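Local structure of thioredoxin (Bacillus cereus, 3ZIT) at residues B[13-18]-B[52-57]; B[2-7]-B[25-30]. The protein probably works as a small thioredoxin- or glutaredoxin-like oxidoreductase, transferring electrons through a pair of cysteines that can form a disulfide. The protein carries 1 engineered substitution. One frame throughout, in Å; residues are numbered along the deposited sequence.

Interaction 1: B[13-18]-B[52-57]; sequences PPCVIV and STPTVV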
loop_
_atom_site.group_PDB
_atom_site.type_symbol
_atom_site.label_atom_id
_atom_site.label_comp_id
_atom_site.label_asym_id
_atom_site.label_seq_id
_atom_site.Cartn_x
_atom_site.Cartn_y
_atom_site.Cartn_z
ATOM N N PRO B 13 -0.223 6.931 7.858
ATOM C CA PRO B 13 0.485 6.183 6.782
ATOM C C PRO B 13 -0.390 5.131 6.066
ATOM O O PRO B 13 -0.295 4.999 4.841
ATOM C CB PRO B 13 1.696 5.553 7.468
ATOM C CG PRO B 13 2.012 6.518 8.538
ATOM C CD PRO B 13 0.610 6.988 9.044
ATOM N N PRO B 14 -1.302 4.411 6.775
ATOM C CA PRO B 14 -2.130 3.464 6.032
ATOM C C PRO B 14 -3.022 4.156 5.008
ATOM O O PRO B 14 -3.306 3.626 3.951
ATOM C CB PRO B 14 -2.944 2.763 7.149
ATOM C CG PRO B 14 -2.019 2.923 8.387
ATOM C CD PRO B 14 -1.470 4.240 8.245
ATOM N N CYS B 15 -3.480 5.390 5.346
ATOM C CA CYS B 15 -4.233 6.172 4.369
ATOM C C CYS B 15 -3.426 6.533 3.147
ATOM O O CYS B 15 -3.924 6.459 2.033
ATOM C CB CYS B 15 -4.644 7.528 5.002
ATOM S SG CYS B 15 -5.732 7.474 6.475
ATOM N N VAL B 16 -2.184 6.884 3.372
ATOM C CA VAL B 16 -1.289 7.218 2.245
ATOM C C VAL B 16 -1.069 5.987 1.379
ATOM O O VAL B 16 -1.105 6.128 0.149
ATOM C CB VAL B 16 0.090 7.715 2.759
ATOM C CG1 VAL B 16 1.099 7.814 1.604
ATOM C CG2 VAL B 16 -0.093 9.030 3.420
ATOM N N ILE B 17 -0.839 4.844 2.003
ATOM C CA ILE B 17 -0.660 3.602 1.271
ATOM C C ILE B 17 -1.885 3.294 0.438
ATOM O O ILE B 17 -1.788 2.959 -0.735
ATOM C CB ILE B 17 -0.240 2.459 2.173
ATOM C CG1 ILE B 17 1.083 2.804 2.844
ATOM C CG2 ILE B 17 -0.332 1.117 1.423
ATOM C CD1 ILE B 17 1.343 1.956 4.045
ATOM N N VAL B 18 -3.074 3.419 1.017
ATOM C CA VAL B 18 -4.285 3.171 0.253
ATOM C C VAL B 18 -4.424 4.125 -0.899
ATOM O O VAL B 18 -4.704 3.720 -2.025
ATOM C CB VAL B 18 -5.522 3.212 1.207
ATOM C CG1 VAL B 18 -6.839 3.321 0.376
ATOM C CG2 VAL B 18 -5.522 1.952 2.022
ATOM N N SER B 52 -12.332 4.614 12.096
ATOM C CA SER B 52 -10.964 4.989 11.787
ATOM C C SER B 52 -10.788 5.142 10.290
ATOM O O SER B 52 -11.609 4.737 9.488
ATOM C CB SER B 52 -10.002 3.943 12.364
ATOM O OG SER B 52 -10.072 2.739 11.614
ATOM N N THR B 53 -9.633 5.740 9.934
ATOM C CA THR B 53 -9.189 5.831 8.549
ATOM C C THR B 53 -8.008 4.978 8.370
ATOM O O THR B 53 -7.256 4.692 9.289
ATOM C CB THR B 53 -8.898 7.306 8.206
ATOM O OG1 THR B 53 -7.895 7.800 9.116
ATOM C CG2 THR B 53 -10.147 8.164 8.316
ATOM N N PRO B 54 -7.727 4.530 7.134
ATOM C CA PRO B 54 -8.576 4.774 5.919
ATOM C C PRO B 54 -9.870 3.953 6.030
ATOM O O PRO B 54 -9.919 2.872 6.595
ATOM C CB PRO B 54 -7.713 4.206 4.783
ATOM C CG PRO B 54 -6.857 3.149 5.464
ATOM C CD PRO B 54 -6.575 3.666 6.853
ATOM N N THR B 55 -10.902 4.538 5.382
ATOM C CA THR B 55 -12.130 3.818 5.088
ATOM C C THR B 55 -12.455 4.166 3.636
ATOM O O THR B 55 -12.366 5.360 3.277
ATOM C CB THR B 55 -13.263 4.205 6.032
ATOM O OG1 THR B 55 -12.955 3.621 7.330
ATOM C CG2 THR B 55 -14.576 3.554 5.616
ATOM N N VAL B 56 -12.800 3.184 2.821
ATOM C CA VAL B 56 -13.133 3.422 1.441
ATOM C C VAL B 56 -14.559 2.918 1.250
ATOM O O VAL B 56 -14.906 1.842 1.745
ATOM C CB VAL B 56 -12.164 2.708 0.507
ATOM C CG1 VAL B 56 -12.463 3.026 -0.959
ATOM C CG2 VAL B 56 -10.720 3.120 0.809
ATOM N N VAL B 57 -15.376 3.688 0.493
ATOM C CA VAL B 57 -16.750 3.307 0.182
ATOM C C VAL B 57 -16.795 3.113 -1.328
ATOM O O VAL B 57 -16.473 4.022 -2.080
ATOM C CB VAL B 57 -17.755 4.326 0.695
ATOM C CG1 VAL B 57 -19.147 3.782 0.442
ATOM C CG2 VAL B 57 -17.527 4.564 2.169
#

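Interaction 2: B[2-7]-B[25-30]; sequences KKIEVY and NNVAYE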
loop_
_atom_site.group_PDB
_atom_site.type_symbol
_atom_site.label_atom_id
_atom_site.label_comp_id
_atom_site.label_asym_id
_atom_site.label_seq_id
_atom_site.Cartn_x
_atom_site.Cartn_y
_atom_site.Cartn_z
ATOM N N LYS B 2 -20.402 9.588 -3.655
ATOM C CA LYS B 2 -19.664 9.436 -4.887
ATOM C C LYS B 2 -19.407 7.961 -5.041
ATOM O O LYS B 2 -19.397 7.128 -4.068
ATOM C CB LYS B 2 -18.319 10.208 -4.882
ATOM C CG LYS B 2 -18.402 11.569 -4.255
ATOM C CD LYS B 2 -19.470 12.349 -4.889
ATOM C CE LYS B 2 -19.261 13.797 -4.421
ATOM N NZ LYS B 2 -19.386 14.693 -5.598
ATOM N N LYS B 3 -19.104 7.525 -6.263
ATOM C CA LYS B 3 -18.952 6.096 -6.529
ATOM C C LYS B 3 -17.826 5.458 -5.718
ATOM O O LYS B 3 -17.946 4.325 -5.256
ATOM C CB LYS B 3 -18.741 5.879 -8.022
ATOM C CG LYS B 3 -18.687 4.494 -8.504
ATOM C CD LYS B 3 -20.012 3.851 -8.277
ATOM C CE LYS B 3 -20.426 2.765 -9.344
ATOM N NZ LYS B 3 -21.327 2.790 -10.597
ATOM N N ILE B 4 -16.709 6.168 -5.606
ATOM C CA ILE B 4 -15.588 5.756 -4.811
ATOM C C ILE B 4 -15.186 6.836 -3.910
ATOM O O ILE B 4 -14.739 7.933 -4.408
ATOM C CB ILE B 4 -14.366 5.249 -5.590
ATOM C CG1 ILE B 4 -14.731 4.314 -6.739
ATOM C CG2 ILE B 4 -13.298 4.709 -4.713
ATOM C CD1 ILE B 4 -13.934 4.539 -7.947
ATOM N N GLU B 5 -15.320 6.688 -2.589
ATOM C CA GLU B 5 -14.980 7.692 -1.599
ATOM C C GLU B 5 -13.872 7.179 -0.722
ATOM O O GLU B 5 -13.977 6.049 -0.217
ATOM C CB GLU B 5 -16.148 8.087 -0.709
ATOM C CG GLU B 5 -17.323 8.677 -1.474
ATOM C CD GLU B 5 -18.509 9.031 -0.512
ATOM O OE1 GLU B 5 -18.569 8.544 0.626
ATOM O OE2 GLU B 5 -19.495 9.588 -0.952
ATOM N N VAL B 6 -12.867 7.978 -0.475
ATOM C CA VAL B 6 -11.768 7.655 0.440
ATOM C C VAL B 6 -11.790 8.614 1.595
ATOM O O VAL B 6 -11.678 9.820 1.391
ATOM C CB VAL B 6 -10.430 7.708 -0.298
ATOM C CG1 VAL B 6 -9.290 7.442 0.669
ATOM C CG2 VAL B 6 -10.426 6.752 -1.455
ATOM N N TYR B 7 -11.907 8.094 2.808
ATOM C CA TYR B 7 -11.845 8.879 4.029
ATOM C C TYR B 7 -10.465 8.712 4.656
ATOM O O TYR B 7 -10.037 7.575 4.935
ATOM C CB TYR B 7 -12.945 8.455 5.014
ATOM C CG TYR B 7 -14.332 8.786 4.460
ATOM C CD1 TYR B 7 -14.952 7.986 3.549
ATOM C CD2 TYR B 7 -14.916 10.000 4.780
ATOM C CE1 TYR B 7 -16.118 8.370 2.901
ATOM C CE2 TYR B 7 -16.090 10.409 4.157
ATOM C CZ TYR B 7 -16.673 9.628 3.222
ATOM O OH TYR B 7 -17.823 10.074 2.587
ATOM N N ASN B 25 -3.213 2.207 -9.509
ATOM C CA ASN B 25 -4.211 1.506 -10.252
ATOM C C ASN B 25 -5.140 2.403 -11.061
ATOM O O ASN B 25 -6.130 1.934 -11.582
ATOM C CB ASN B 25 -4.968 0.522 -9.318
ATOM C CG ASN B 25 -4.128 -0.655 -8.988
ATOM O OD1 ASN B 25 -4.033 -1.596 -9.795
ATOM N ND2 ASN B 25 -3.496 -0.642 -7.777
ATOM N N ASN B 26 -4.885 3.698 -11.042
ATOM C CA ASN B 26 -5.630 4.686 -11.830
ATOM C C ASN B 26 -7.108 4.660 -11.523
ATOM O O ASN B 26 -7.956 4.801 -12.402
ATOM C CB ASN B 26 -5.338 4.506 -13.292
ATOM C CG ASN B 26 -3.888 4.655 -13.549
ATOM O OD1 ASN B 26 -3.329 5.701 -13.302
ATOM N ND2 ASN B 26 -3.237 3.568 -13.929
ATOM N N VAL B 27 -7.455 4.541 -10.240
ATOM C CA VAL B 27 -8.798 4.531 -9.793
ATOM C C VAL B 27 -9.331 5.938 -9.661
ATOM O O VAL B 27 -8.641 6.833 -9.175
ATOM C CB VAL B 27 -8.907 3.798 -8.417
ATOM C CG1 VAL B 27 -10.234 3.943 -7.784
ATOM C CG2 VAL B 27 -8.550 2.299 -8.626
ATOM N N ALA B 28 -10.591 6.148 -10.103
ATOM C CA ALA B 28 -11.211 7.492 -10.096
ATOM C C ALA B 28 -11.931 7.678 -8.793
ATOM O O ALA B 28 -13.119 7.586 -8.719
ATOM C CB ALA B 28 -12.161 7.614 -11.255
ATOM N N TYR B 29 -11.231 8.060 -7.727
ATOM C CA TYR B 29 -11.803 8.273 -6.390
ATOM C C TYR B 29 -11.897 9.753 -6.016
ATOM O O TYR B 29 -11.208 10.601 -6.618
ATOM C CB TYR B 29 -10.981 7.545 -5.296
ATOM C CG TYR B 29 -9.608 8.008 -5.128
ATOM C CD1 TYR B 29 -8.584 7.475 -5.856
ATOM C CD2 TYR B 29 -9.274 9.014 -4.202
ATOM C CE1 TYR B 29 -7.234 7.921 -5.687
ATOM C CE2 TYR B 29 -7.980 9.447 -3.996
ATOM C CZ TYR B 29 -6.955 8.900 -4.755
ATOM O OH TYR B 29 -5.650 9.324 -4.548
ATOM N N GLU B 30 -12.726 10.061 -5.033
ATOM C CA GLU B 30 -12.785 11.368 -4.333
ATOM C C GLU B 30 -12.372 11.138 -2.916
ATOM O O GLU B 30 -12.799 10.151 -2.295
ATOM C CB GLU B 30 -14.178 11.948 -4.404
ATOM C CG GLU B 30 -14.630 12.208 -5.835
ATOM C CD GLU B 30 -15.743 13.216 -5.900
ATOM O OE1 GLU B 30 -16.014 13.953 -4.885
ATOM O OE2 GLU B 30 -16.294 13.352 -7.001
HETATM O O HOH W 1 -15.467 8.474 -7.262
#

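Interaction 1: B[13-18]-B[52-57]
The ring of Pro54 is turned toward the first turns of helix 13-24, and each of its three ring methylenes meets a different part of them. CD lies 3.8 Å from CB of Pro14, CB is 4.0 Å from CA of Cys15, and CG is 3.9 Å from CG2 of Val18, whose side chain crosses the ring obliquely. A proline suits this place because it presents a compact, rigid hydrocarbon surface and carries no amide hydrogen that would need a partner against the helix. Cys15 comes in beside the ring: with SG anti to its carbonyl carbon (chi1 -62°), the sulfur sits 3.6 Å from the nitrogen of Pro54 and 3.4 Å from OG1 of Thr53. That hydroxyl occupies the crowded position between its own N and carbonyl carbon (chi1 58°), which brings it to the sulfur while CG2 is turned elsewhere.

The peptide bond before Pro54 is cis, and this is the cis-proline loop of the thioredoxin fold, packed against the CxxC motif at the start of the helix. Here SG of Cys15 is tied to Cys12 in a disulfide, and the Cys15 side chain also touches Ala8, an engineered residue. The loop flanks the cysteine pair, probably the redox-active one as in other thioredoxins, without any hydrogen bond crossing between the two segments.

One turn farther along the helix, Val18 and Val56 reach for each other tip to tip, CG1 to CG2 at 3.9 Å. Both are branched and purely apolar, as befits neighbours also covered by Leu71 of helix 68-75. On the side of strand 55-58 turned from helix 13-24, OG1 of Thr55 donates to O of Ser52 over 2.8 Å, approaching nearly along the C=O axis (167°) and closing the chain from Ser52 to Thr55 across the cis-proline.

Interaction 2: B[2-7]-B[25-30]
Ile4 starts its side chain beside the backbone of Tyr29, with CB 4.0 Å from the Tyr29 CA. There it forks. CG2, anti to the backbone N, meets CB of Tyr29 at 3.7 Å, whereas CG1 takes the chain past the carbonyl of Ala28. A chi2 of 140°, well short of fully staggered, carries CD1 to 3.2 Å from O of Ala28 and 3.8 Å from CG1 of Val27, the Ile4 and Val27 side chains crossing at about a right angle. The branched isoleucine thus covers three consecutive residues of the connection that leads from helix 13-24 into strand 30-33.

This is where the beta-alpha-beta unit closes and parallel pairing begins. Glu30 straddles Glu5 of the strand: its N donates to O of Ile4 (3.0 Å, 172°), and its O accepts from N of Val6 (2.8 Å), both bonds lying in the carbonyl planes. A water spans N of Ile4 and O of Ala28 just before direct pairing starts. Deeper in, CG2 of Val6 touches CD2 of Tyr29, a ring that continues onto Leu22 of the helix.

At the solvent side Lys2 bends over the Glu30 carboxylate, its CG and CE as close to OE1 as its amine, and NZ forms a long salt bridge to OE1 (3.5 Å). The nearly straight backbone bonds therefore set the register, while the charge pair at the surface is likely to add only modestly.

Interaction 1 is the more buried of the two and works mainly by apolar packing, with no hydrogen bond between its segments, setting a helix start and its disulfide against a loop. Interaction 2 lies nearer the surface and mixes strand pairing, apolar cover, a bridging water and a salt bridge. They share one sheet: strand 4-8 pairs antiparallel with strand 55-58 along one edge, through Val57 N to Glu5 O and Thr55 O to Tyr7 N, and parallel with 30-33 along the other. Helix 13-24 also joins them, since interaction 1 uses its beginning, whereas segment 25-30 leaves its far end. The disulfide thus lies at the start of that helix, and the parallel pairing follows the connection that leaves its end.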